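Local structure of separin (Saccharomyces cerevisiae, 5U1T) at residues I1415-G1420 and L1445-P1451; P1451-L1457 and Y1477-I1483; E1482-C1486 and T1516-G1520; T1487-F1493 and G1520-L1526. The protein cleaves the cohesin subunit MCD1/SCC1 as a caspase-like cysteine protease at the onset of anaphase and is held inactive by securin for most of the cell cycle. The contacts are given in a common frame with arbitrary orientation. Numbering follows the deposited sequence.

Interaction 1 of 4, residues I1415-G1420 and L1445-P1451; sequences ILNPNG and LVMNEKP
Two parallel strand ends, I1415-L1416 and L1445-M1447, run side by side and then turn together. I1415 pairs with V1446 and L1416 with M1447, each pair with CA atoms 4.7 Å apart. L1416 N donates to V1446 O at 2.7 Å, and L1416 O accepts from N1448 N at 3.1 Å, so L1416 bridges V1446 and N1448, the residues either side of M1447, as in parallel pairing. Beyond the strands N1417 (phi/psi 56/58) and N1448 (53/27) both adopt left-handed backbone angles, and the two chains turn almost in step; P1418 still faces K1450, CA to CA 4.8 Å. I1415 and V1446 share one face of the sheet, I1415 CG1 lying 4.4 Å from V1446 CB; L1416 and M1447 share the other, with L1416 CB 3.9 Å from M1447 CG. The two prolines pack together, P1418 CB 3.6 Å from P1451 CD, while K1450 NZ makes a weak hydrogen bond of 3.4 Å to N1419 OD1. N1417 OD1 accepts from L1422 N, before helix 1423-1436. Such pairing joins the two strands of a beta-alpha-beta crossover, here at the edge, within this chain, of the mostly parallel mixed sheet in the caspase-like (clan CD) protease domain.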
# COMPACT_ATOMS: atom_id res chain seq x y z
N ILE A 1415 46.34 -6.40 20.94
CA ILE A 1415 46.33 -6.10 19.52
C ILE A 1415 47.20 -4.86 19.32
O ILE A 1415 47.06 -3.88 20.05
CB ILE A 1415 44.90 -5.88 19.01
CG1 ILE A 1415 44.05 -7.13 19.28
CG2 ILE A 1415 44.90 -5.52 17.54
CD1 ILE A 1415 42.61 -6.98 18.95
N LEU A 1416 48.13 -4.91 18.38
CA LEU A 1416 49.09 -3.82 18.22
C LEU A 1416 49.25 -3.42 16.76
O LEU A 1416 49.72 -4.22 15.96
CB LEU A 1416 50.44 -4.21 18.81
CG LEU A 1416 51.50 -3.13 18.84
CD1 LEU A 1416 50.96 -1.90 19.54
CD2 LEU A 1416 52.76 -3.63 19.53
N ASN A 1417 48.86 -2.19 16.42
CA ASN A 1417 49.03 -1.66 15.07
C ASN A 1417 48.37 -2.57 14.03
O ASN A 1417 49.02 -3.03 13.09
CB ASN A 1417 50.54 -1.48 14.77
CG ASN A 1417 50.82 -0.81 13.42
OD1 ASN A 1417 49.96 -0.14 12.86
ND2 ASN A 1417 52.03 -0.98 12.92
N PRO A 1418 47.05 -2.81 14.17
CA PRO A 1418 46.37 -3.82 13.35
C PRO A 1418 46.31 -3.43 11.89
O PRO A 1418 45.64 -4.10 11.12
CB PRO A 1418 44.95 -3.86 13.93
CG PRO A 1418 44.96 -2.97 15.14
CD PRO A 1418 46.09 -2.02 14.96
N ASN A 1419 47.01 -2.37 11.51
CA ASN A 1419 46.84 -1.81 10.19
C ASN A 1419 48.13 -1.21 9.66
O ASN A 1419 48.13 -0.52 8.64
CB ASN A 1419 45.72 -0.77 10.22
CG ASN A 1419 45.15 -0.48 8.84
OD1 ASN A 1419 44.21 -1.14 8.39
ND2 ASN A 1419 45.70 0.54 8.19
N GLY A 1420 49.23 -1.46 10.36
CA GLY A 1420 50.55 -1.02 9.92
C GLY A 1420 50.63 0.46 9.60
O GLY A 1420 51.42 0.87 8.75
N LEU A 1445 48.60 -12.35 20.94
CA LEU A 1445 49.00 -11.05 20.42
C LEU A 1445 48.73 -10.98 18.94
O LEU A 1445 49.06 -11.91 18.22
CB LEU A 1445 50.48 -10.79 20.68
CG LEU A 1445 51.16 -9.72 19.83
CD1 LEU A 1445 50.60 -8.34 20.14
CD2 LEU A 1445 52.64 -9.74 20.10
N VAL A 1446 48.11 -9.91 18.47
CA VAL A 1446 47.97 -9.70 17.04
C VAL A 1446 48.67 -8.41 16.65
O VAL A 1446 48.36 -7.35 17.19
CB VAL A 1446 46.50 -9.64 16.63
CG1 VAL A 1446 46.37 -9.18 15.19
CG2 VAL A 1446 45.85 -11.00 16.84
N MET A 1447 49.62 -8.48 15.71
CA MET A 1447 50.48 -7.33 15.43
C MET A 1447 50.80 -7.10 13.94
O MET A 1447 51.16 -8.04 13.22
CB MET A 1447 51.78 -7.47 16.21
CG MET A 1447 52.57 -6.20 16.27
SD MET A 1447 54.13 -6.41 17.13
CE MET A 1447 55.17 -7.02 15.80
N ASN A 1448 50.67 -5.84 13.52
CA ASN A 1448 50.81 -5.44 12.11
C ASN A 1448 49.92 -6.28 11.23
O ASN A 1448 50.17 -6.46 10.04
CB ASN A 1448 52.27 -5.54 11.65
CG ASN A 1448 52.50 -4.88 10.30
OD1 ASN A 1448 51.62 -4.17 9.78
ND2 ASN A 1448 53.67 -5.11 9.72
N GLU A 1449 48.83 -6.76 11.82
CA GLU A 1449 47.99 -7.77 11.21
C GLU A 1449 46.53 -7.48 11.51
O GLU A 1449 46.15 -7.36 12.66
CB GLU A 1449 48.39 -9.16 11.73
CG GLU A 1449 47.66 -10.34 11.11
CD GLU A 1449 48.08 -11.67 11.73
OE1 GLU A 1449 48.54 -11.66 12.90
OE2 GLU A 1449 47.96 -12.72 11.04
N LYS A 1450 45.71 -7.34 10.46
CA LYS A 1450 44.27 -7.15 10.65
C LYS A 1450 43.66 -8.36 11.35
O LYS A 1450 43.70 -9.47 10.83
CB LYS A 1450 43.57 -6.93 9.31
CG LYS A 1450 43.96 -5.64 8.62
CD LYS A 1450 43.16 -5.45 7.34
CE LYS A 1450 43.44 -4.08 6.73
NZ LYS A 1450 44.90 -3.88 6.48
N PRO A 1451 43.09 -8.14 12.56
CA PRO A 1451 42.45 -9.25 13.27
C PRO A 1451 41.08 -9.57 12.69
O PRO A 1451 40.37 -8.65 12.32
CB PRO A 1451 42.34 -8.72 14.70
CG PRO A 1451 42.23 -7.23 14.54
CD PRO A 1451 43.06 -6.88 13.33

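Interaction 2 of 4, residues P1451-L1457 and Y1477-I1483; sequences PEEETLL and YVRSKEI
In the caspase-like protease domain, where securin packs on E1453 and R1479, the start of helix 1453-1461 docks on residues 1477-1483, one acidic side chain fastening the two. E1452 is the N-cap residue of that helix and R1479 that of the short helix 1480-1483; V1478 is extended (phi/psi -161/134). The backbones come closest at E1453 and V1478, CA to CA 4.9 Å, where E1453 CA makes a CA-H...O contact of 3.2 Å with Y1477 O. P1451 lies over one face of the Y1477 ring, its CD 3.7 Å from the centroid in a CH-pi contact. L1456 CD1 reaches V1478 CB at 3.3 Å, and L1457 CD2 V1478 CG2 at 3.5 Å. E1453, extended (chi1 and chi2 both t), forms a salt bridge from OE1 to R1479 NE at 2.9 Å; the same OE1 accepts a weak hydrogen bond from R1479 N at 3.3 Å. E1482 joins through charge alone, its OE1 3.6 Å from R1479 NH1. The ion pair flanks an apolar seam, holding R1479 by backbone and side chain.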
# COMPACT_ATOMS: atom_id res chain seq x y z
N PRO A 1451 43.09 -8.14 12.56
CA PRO A 1451 42.45 -9.25 13.27
C PRO A 1451 41.08 -9.57 12.69
O PRO A 1451 40.37 -8.65 12.32
CB PRO A 1451 42.34 -8.72 14.70
CG PRO A 1451 42.23 -7.23 14.54
CD PRO A 1451 43.06 -6.88 13.33
N GLU A 1452 40.74 -10.85 12.59
CA GLU A 1452 39.46 -11.26 12.02
C GLU A 1452 38.40 -11.43 13.11
O GLU A 1452 38.72 -11.87 14.21
CB GLU A 1452 39.62 -12.56 11.22
CG GLU A 1452 39.63 -12.35 9.70
CD GLU A 1452 40.16 -13.56 8.96
OE1 GLU A 1452 39.64 -13.86 7.85
OE2 GLU A 1452 41.11 -14.21 9.48
N GLU A 1453 37.16 -11.08 12.78
CA GLU A 1453 36.07 -10.92 13.75
C GLU A 1453 35.97 -11.99 14.83
O GLU A 1453 35.77 -11.67 16.01
CB GLU A 1453 34.73 -10.85 13.02
CG GLU A 1453 33.57 -10.41 13.93
CD GLU A 1453 32.24 -10.33 13.20
OE1 GLU A 1453 31.45 -9.38 13.44
OE2 GLU A 1453 31.97 -11.22 12.38
N GLU A 1454 36.11 -13.26 14.46
CA GLU A 1454 35.91 -14.34 15.43
C GLU A 1454 37.04 -14.44 16.46
O GLU A 1454 36.84 -14.98 17.56
CB GLU A 1454 35.76 -15.68 14.70
CG GLU A 1454 37.04 -16.51 14.63
CD GLU A 1454 36.84 -17.86 13.95
OE1 GLU A 1454 35.85 -18.01 13.19
OE2 GLU A 1454 37.68 -18.77 14.18
N THR A 1455 38.23 -13.93 16.15
CA THR A 1455 39.34 -14.11 17.08
C THR A 1455 39.33 -13.04 18.18
O THR A 1455 39.75 -13.31 19.31
CB THR A 1455 40.72 -14.12 16.35
OG1 THR A 1455 40.92 -12.88 15.65
CG2 THR A 1455 40.80 -15.26 15.35
N LEU A 1456 38.84 -11.84 17.89
CA LEU A 1456 38.80 -10.88 18.99
C LEU A 1456 37.48 -11.01 19.74
O LEU A 1456 37.37 -10.58 20.88
CB LEU A 1456 39.06 -9.44 18.52
CG LEU A 1456 38.40 -8.84 17.29
CD1 LEU A 1456 36.92 -8.92 17.44
CD2 LEU A 1456 38.83 -7.39 17.13
N LEU A 1457 36.47 -11.60 19.11
CA LEU A 1457 35.26 -11.94 19.85
C LEU A 1457 35.61 -12.96 20.92
O LEU A 1457 35.08 -12.91 22.03
CB LEU A 1457 34.17 -12.46 18.91
CG LEU A 1457 33.39 -11.34 18.23
CD1 LEU A 1457 32.28 -11.91 17.40
CD2 LEU A 1457 32.82 -10.37 19.24
N TYR A 1477 36.90 -4.30 12.71
CA TYR A 1477 37.19 -5.74 12.75
C TYR A 1477 36.10 -6.55 13.45
O TYR A 1477 36.17 -7.77 13.48
CB TYR A 1477 38.54 -6.00 13.44
CG TYR A 1477 39.65 -5.08 12.99
CD1 TYR A 1477 39.97 -4.95 11.64
CD2 TYR A 1477 40.36 -4.33 13.91
CE1 TYR A 1477 40.98 -4.11 11.23
CE2 TYR A 1477 41.36 -3.48 13.50
CZ TYR A 1477 41.67 -3.37 12.17
OH TYR A 1477 42.68 -2.52 11.77
N VAL A 1478 35.11 -5.89 14.03
CA VAL A 1478 34.03 -6.62 14.70
C VAL A 1478 32.82 -5.72 14.87
O VAL A 1478 32.94 -4.57 15.27
CB VAL A 1478 34.46 -7.16 16.06
CG1 VAL A 1478 34.99 -6.04 16.94
CG2 VAL A 1478 33.32 -7.90 16.74
N ARG A 1479 31.65 -6.25 14.53
CA ARG A 1479 30.44 -5.46 14.48
C ARG A 1479 29.92 -5.11 15.86
O ARG A 1479 30.12 -5.88 16.81
CB ARG A 1479 29.36 -6.20 13.70
CG ARG A 1479 29.71 -6.42 12.25
CD ARG A 1479 28.74 -7.39 11.62
NE ARG A 1479 29.05 -8.77 11.97
CZ ARG A 1479 28.18 -9.77 11.83
NH1 ARG A 1479 28.52 -11.01 12.15
NH2 ARG A 1479 26.97 -9.51 11.37
N SER A 1480 29.27 -3.96 15.96
CA SER A 1480 28.64 -3.50 17.20
C SER A 1480 27.75 -4.61 17.78
O SER A 1480 27.71 -4.83 18.99
CB SER A 1480 27.82 -2.22 16.95
OG SER A 1480 28.56 -1.21 16.25
N LYS A 1481 27.07 -5.31 16.88
CA LYS A 1481 26.04 -6.30 17.22
C LYS A 1481 26.50 -7.47 18.07
O LYS A 1481 25.79 -7.90 18.97
CB LYS A 1481 25.44 -6.86 15.92
CG LYS A 1481 25.06 -5.78 14.94
CD LYS A 1481 23.61 -5.37 15.12
CE LYS A 1481 22.66 -6.54 14.86
NZ LYS A 1481 21.22 -6.12 14.86
N GLU A 1482 27.67 -8.00 17.74
CA GLU A 1482 28.17 -9.19 18.39
C GLU A 1482 28.81 -8.89 19.75
O GLU A 1482 28.72 -9.71 20.67
CB GLU A 1482 29.18 -9.91 17.48
CG GLU A 1482 28.75 -11.31 17.07
CD GLU A 1482 27.47 -11.33 16.24
OE1 GLU A 1482 27.23 -10.40 15.44
OE2 GLU A 1482 26.70 -12.30 16.41
N ILE A 1483 29.47 -7.74 19.88
CA ILE A 1483 29.97 -7.35 21.19
C ILE A 1483 28.76 -7.28 22.12
O ILE A 1483 28.80 -7.81 23.24
CB ILE A 1483 30.71 -6.01 21.16
CG1 ILE A 1483 32.05 -6.15 20.46
CG2 ILE A 1483 30.93 -5.51 22.56
CD1 ILE A 1483 32.57 -4.86 19.92

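Interaction 3 of 4, residues E1482-C1486 and T1516-G1520; sequences EIKKC and TYLLG
Two helix ends meet here with little polar chemistry, and backbone proximity does much of the work. Segment 1482-1486 leaves helix 1480-1483 through a type I beta turn from I1483 to C1486, closed by C1486 N to I1483 O at 3.0 Å; segment 1516-1520 covers the last turn of helix 1513-1519. The backbones approach most closely at K1484 and G1520, CA to CA 4.5 Å, and I1483 O lies 3.4 Å from G1520 CA; a CB on G1520 would clash with that carbonyl, so glycine permits the approach. Van der Waals packing accounts for the side chains. I1483 (chi1 m, chi2 t) points at the helix, its CG2 3.8 Å from T1516 O and its CD1 4.1 Å from Y1517 CE1. The aliphatic part of K1484 brings CE to 3.6 Å from T1516 CG2. K1085 NZ bridges the segments by hydrogen bonds to K1484 O and L1519 O; separately, Y1517 OH bonds to G1473 O. This helix-end packing flanks the central sheet of the caspase-like domain, where helix 1513-1519 connects the beta-alpha-beta strands 1492-1494 and 1524-1528; it is buried among helix 1075-1088, L1460 of helix 1453-1461, and S1492 and L1494, which touch Y1517.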
# COMPACT_ATOMS: atom_id res chain seq x y z
N GLU A 1482 27.67 -8.00 17.74
CA GLU A 1482 28.17 -9.19 18.39
C GLU A 1482 28.81 -8.89 19.75
O GLU A 1482 28.72 -9.71 20.67
CB GLU A 1482 29.18 -9.91 17.48
CG GLU A 1482 28.75 -11.31 17.07
CD GLU A 1482 27.47 -11.33 16.24
OE1 GLU A 1482 27.23 -10.40 15.44
OE2 GLU A 1482 26.70 -12.30 16.41
N ILE A 1483 29.47 -7.74 19.88
CA ILE A 1483 29.97 -7.35 21.19
C ILE A 1483 28.76 -7.28 22.12
O ILE A 1483 28.80 -7.81 23.24
CB ILE A 1483 30.71 -6.01 21.16
CG1 ILE A 1483 32.05 -6.15 20.46
CG2 ILE A 1483 30.93 -5.51 22.56
CD1 ILE A 1483 32.57 -4.86 19.92
N LYS A 1484 27.68 -6.68 21.62
CA LYS A 1484 26.46 -6.45 22.39
C LYS A 1484 25.73 -7.74 22.77
O LYS A 1484 24.91 -7.74 23.70
CB LYS A 1484 25.49 -5.54 21.62
CG LYS A 1484 25.96 -4.10 21.56
CD LYS A 1484 24.96 -3.17 20.90
CE LYS A 1484 25.61 -1.83 20.64
NZ LYS A 1484 24.83 -0.99 19.71
N LYS A 1485 26.03 -8.83 22.07
CA LYS A 1485 25.37 -10.09 22.37
C LYS A 1485 26.06 -10.76 23.54
O LYS A 1485 25.44 -11.57 24.24
CB LYS A 1485 25.35 -11.01 21.15
CG LYS A 1485 24.44 -10.50 20.06
CD LYS A 1485 24.32 -11.46 18.90
CE LYS A 1485 23.58 -10.82 17.74
NZ LYS A 1485 23.32 -11.80 16.64
N CYS A 1486 27.32 -10.41 23.76
CA CYS A 1486 28.09 -10.96 24.87
C CYS A 1486 27.46 -10.60 26.21
O CYS A 1486 26.59 -9.73 26.29
CB CYS A 1486 29.53 -10.47 24.85
SG CYS A 1486 30.36 -10.69 23.29
N THR A 1516 28.82 0.25 23.83
CA THR A 1516 28.66 -1.12 23.37
C THR A 1516 29.40 -2.08 24.28
O THR A 1516 28.86 -3.11 24.62
CB THR A 1516 29.04 -1.30 21.91
OG1 THR A 1516 30.43 -1.53 21.80
CG2 THR A 1516 28.69 -0.10 21.13
N TYR A 1517 30.61 -1.75 24.69
CA TYR A 1517 31.34 -2.63 25.57
C TYR A 1517 30.59 -2.77 26.85
O TYR A 1517 30.42 -3.86 27.34
CB TYR A 1517 32.73 -2.12 25.84
CG TYR A 1517 33.72 -2.46 24.78
CD1 TYR A 1517 33.57 -1.99 23.51
CD2 TYR A 1517 34.81 -3.24 25.06
CE1 TYR A 1517 34.48 -2.29 22.53
CE2 TYR A 1517 35.73 -3.54 24.09
CZ TYR A 1517 35.55 -3.06 22.82
OH TYR A 1517 36.45 -3.36 21.85
N LEU A 1518 30.13 -1.67 27.41
CA LEU A 1518 29.40 -1.77 28.67
C LEU A 1518 28.27 -2.77 28.53
O LEU A 1518 28.02 -3.58 29.42
CB LEU A 1518 28.88 -0.41 29.10
CG LEU A 1518 29.95 0.51 29.69
CD1 LEU A 1518 29.41 1.91 29.98
CD2 LEU A 1518 30.49 -0.14 30.93
N LEU A 1519 27.59 -2.71 27.38
CA LEU A 1519 26.45 -3.58 27.13
C LEU A 1519 26.88 -5.03 26.88
O LEU A 1519 26.09 -5.95 27.08
CB LEU A 1519 25.63 -3.05 25.96
CG LEU A 1519 24.85 -1.78 26.27
CD1 LEU A 1519 24.09 -1.32 25.03
CD2 LEU A 1519 23.90 -2.03 27.42
N GLY A 1520 28.12 -5.23 26.45
CA GLY A 1520 28.68 -6.56 26.35
C GLY A 1520 29.08 -7.14 27.69
O GLY A 1520 29.52 -8.29 27.78

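Interaction 4 of 4, residues T1487-F1493 and G1520-L1526; sequences TKIAPSF and GGCPMVL
After helix 1513-1519, G1520 and G1521 lead the chain toward strand 1524-1528, alongside 1487-1493, whose last two residues begin the parallel partner strand 1492-1494. G1520 O lies 3.3 Å from I1489 CG1. G1521, in a Schellman motif with phi/psi 92/13, presents its CA to T1487 O at 3.2 Å in a nearly straight CA-H...O contact; a CB there would clash with that oxygen, and the backbone angles themselves also call for glycine. C1522 sets its CB 3.9 Å from I1489 CB. P1523 CD then meets I1489 O at 3.2 Å. At M1524 regular pairing begins: its O accepts from S1492 N at 2.9 Å, while its side chain (chi1 t, chi2 m) bends across to bring CE 3.9 Å from P1491 CB. V1525 is in register with S1492 and L1526 with F1493, side chains of each pair on a common face. L1526 N donates to S1492 O at 2.9 Å, and L1526 CD1 lies at the edge of the F1493 ring, 3.7 Å from CE1. This joins the two strands of a beta-alpha-beta unit. Two main-chain hydrogen bonds fix the strand register, whereas the approach to them rests on glycines, prolines and apolar packing, with V1564 lining the F1493-L1526 face.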
# COMPACT_ATOMS: atom_id res chain seq x y z
N THR A 1487 27.92 -11.27 27.26
CA THR A 1487 27.42 -11.00 28.58
C THR A 1487 28.58 -10.68 29.51
O THR A 1487 28.43 -9.93 30.47
CB THR A 1487 26.61 -12.18 29.11
OG1 THR A 1487 27.30 -13.39 28.82
CG2 THR A 1487 25.26 -12.23 28.39
N LYS A 1488 29.75 -11.24 29.20
CA LYS A 1488 30.96 -10.91 29.95
C LYS A 1488 32.11 -10.57 28.98
O LYS A 1488 32.46 -11.34 28.08
CB LYS A 1488 31.36 -12.07 30.90
CG LYS A 1488 30.40 -12.28 32.08
CD LYS A 1488 30.87 -13.38 33.03
CE LYS A 1488 29.90 -13.65 34.20
NZ LYS A 1488 29.86 -12.59 35.27
N ILE A 1489 32.67 -9.38 29.16
CA ILE A 1489 33.83 -8.95 28.39
C ILE A 1489 35.00 -8.60 29.35
O ILE A 1489 34.80 -8.27 30.52
CB ILE A 1489 33.46 -7.77 27.47
CG1 ILE A 1489 32.49 -8.25 26.39
CG2 ILE A 1489 34.69 -7.15 26.81
CD1 ILE A 1489 32.25 -7.24 25.30
N ALA A 1490 36.21 -8.74 28.83
CA ALA A 1490 37.41 -8.41 29.58
C ALA A 1490 37.54 -6.90 29.72
O ALA A 1490 37.19 -6.16 28.80
CB ALA A 1490 38.65 -8.99 28.90
N PRO A 1491 38.04 -6.45 30.88
CA PRO A 1491 38.49 -5.07 31.08
C PRO A 1491 39.31 -4.62 29.88
O PRO A 1491 40.32 -5.24 29.57
CB PRO A 1491 39.33 -5.15 32.35
CG PRO A 1491 38.73 -6.27 33.12
CD PRO A 1491 38.25 -7.28 32.09
N SER A 1492 38.90 -3.56 29.19
CA SER A 1492 39.56 -3.20 27.94
C SER A 1492 40.30 -1.86 27.98
O SER A 1492 39.77 -0.86 28.45
CB SER A 1492 38.53 -3.19 26.82
OG SER A 1492 37.85 -4.42 26.76
N PHE A 1493 41.54 -1.87 27.51
CA PHE A 1493 42.29 -0.64 27.26
C PHE A 1493 42.19 -0.25 25.78
O PHE A 1493 43.06 -0.60 24.98
CB PHE A 1493 43.77 -0.80 27.67
CG PHE A 1493 43.99 -0.87 29.16
CD1 PHE A 1493 43.76 0.23 29.97
CD2 PHE A 1493 44.44 -2.03 29.75
CE1 PHE A 1493 43.97 0.16 31.34
CE2 PHE A 1493 44.65 -2.09 31.13
CZ PHE A 1493 44.41 -0.99 31.92
N GLY A 1520 28.12 -5.23 26.45
CA GLY A 1520 28.68 -6.56 26.35
C GLY A 1520 29.08 -7.14 27.69
O GLY A 1520 29.52 -8.29 27.78
N GLY A 1521 28.94 -6.35 28.75
CA GLY A 1521 29.23 -6.86 30.08
C GLY A 1521 30.66 -6.59 30.51
O GLY A 1521 31.15 -7.17 31.48
N CYS A 1522 31.34 -5.73 29.75
CA CYS A 1522 32.62 -5.16 30.17
C CYS A 1522 32.38 -4.39 31.46
O CYS A 1522 31.42 -3.61 31.54
CB CYS A 1522 33.20 -4.26 29.08
SG CYS A 1522 34.87 -3.62 29.40
N PRO A 1523 33.23 -4.63 32.48
CA PRO A 1523 33.18 -4.00 33.80
C PRO A 1523 34.15 -2.83 33.95
O PRO A 1523 34.13 -2.14 34.97
CB PRO A 1523 33.56 -5.15 34.73
CG PRO A 1523 34.52 -5.93 33.94
CD PRO A 1523 34.15 -5.78 32.48
N MET A 1524 35.00 -2.60 32.95
CA MET A 1524 35.94 -1.47 32.96
C MET A 1524 36.46 -1.27 31.56
O MET A 1524 37.16 -2.13 31.04
CB MET A 1524 37.11 -1.71 33.93
CG MET A 1524 38.02 -0.48 34.19
SD MET A 1524 39.01 0.19 32.83
CE MET A 1524 39.91 -1.26 32.32
N VAL A 1525 36.13 -0.15 30.94
CA VAL A 1525 36.60 0.12 29.60
C VAL A 1525 37.18 1.52 29.54
O VAL A 1525 36.60 2.48 30.05
CB VAL A 1525 35.49 -0.04 28.55
CG1 VAL A 1525 34.27 0.79 28.92
CG2 VAL A 1525 36.00 0.33 27.17
N LEU A 1526 38.36 1.62 28.93
CA LEU A 1526 39.11 2.86 28.91
C LEU A 1526 39.38 3.30 27.47
O LEU A 1526 39.98 2.54 26.71
CB LEU A 1526 40.40 2.67 29.70
CG LEU A 1526 41.37 3.82 29.98
CD1 LEU A 1526 42.28 3.47 31.18
CD2 LEU A 1526 42.23 4.12 28.74

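In the fold
Interactions 1 and 4 apply one principle at two places in the same sheet: each joins the parallel strands of a beta-alpha-beta unit by a pair of backbone hydrogen bonds, but interaction 1 lies at the sheet's edge, with exposed polar turns, whereas interaction 4 is buried. Interactions 2 and 3 share E1482 and I1483 of the short helix 1480-1483: interaction 2 combines the E1453-R1479 salt bridge near securin with apolar packing, while interaction 3 is buried packing without hydrogen bonds between its segments. P1451 links interactions 1 and 2, where Y1477 OH also packs on P1418. Interactions 3 and 4 share G1520, and I1483 meets I1489 (CG2 to CD1, 3.5 Å), carrying the core continuously between them.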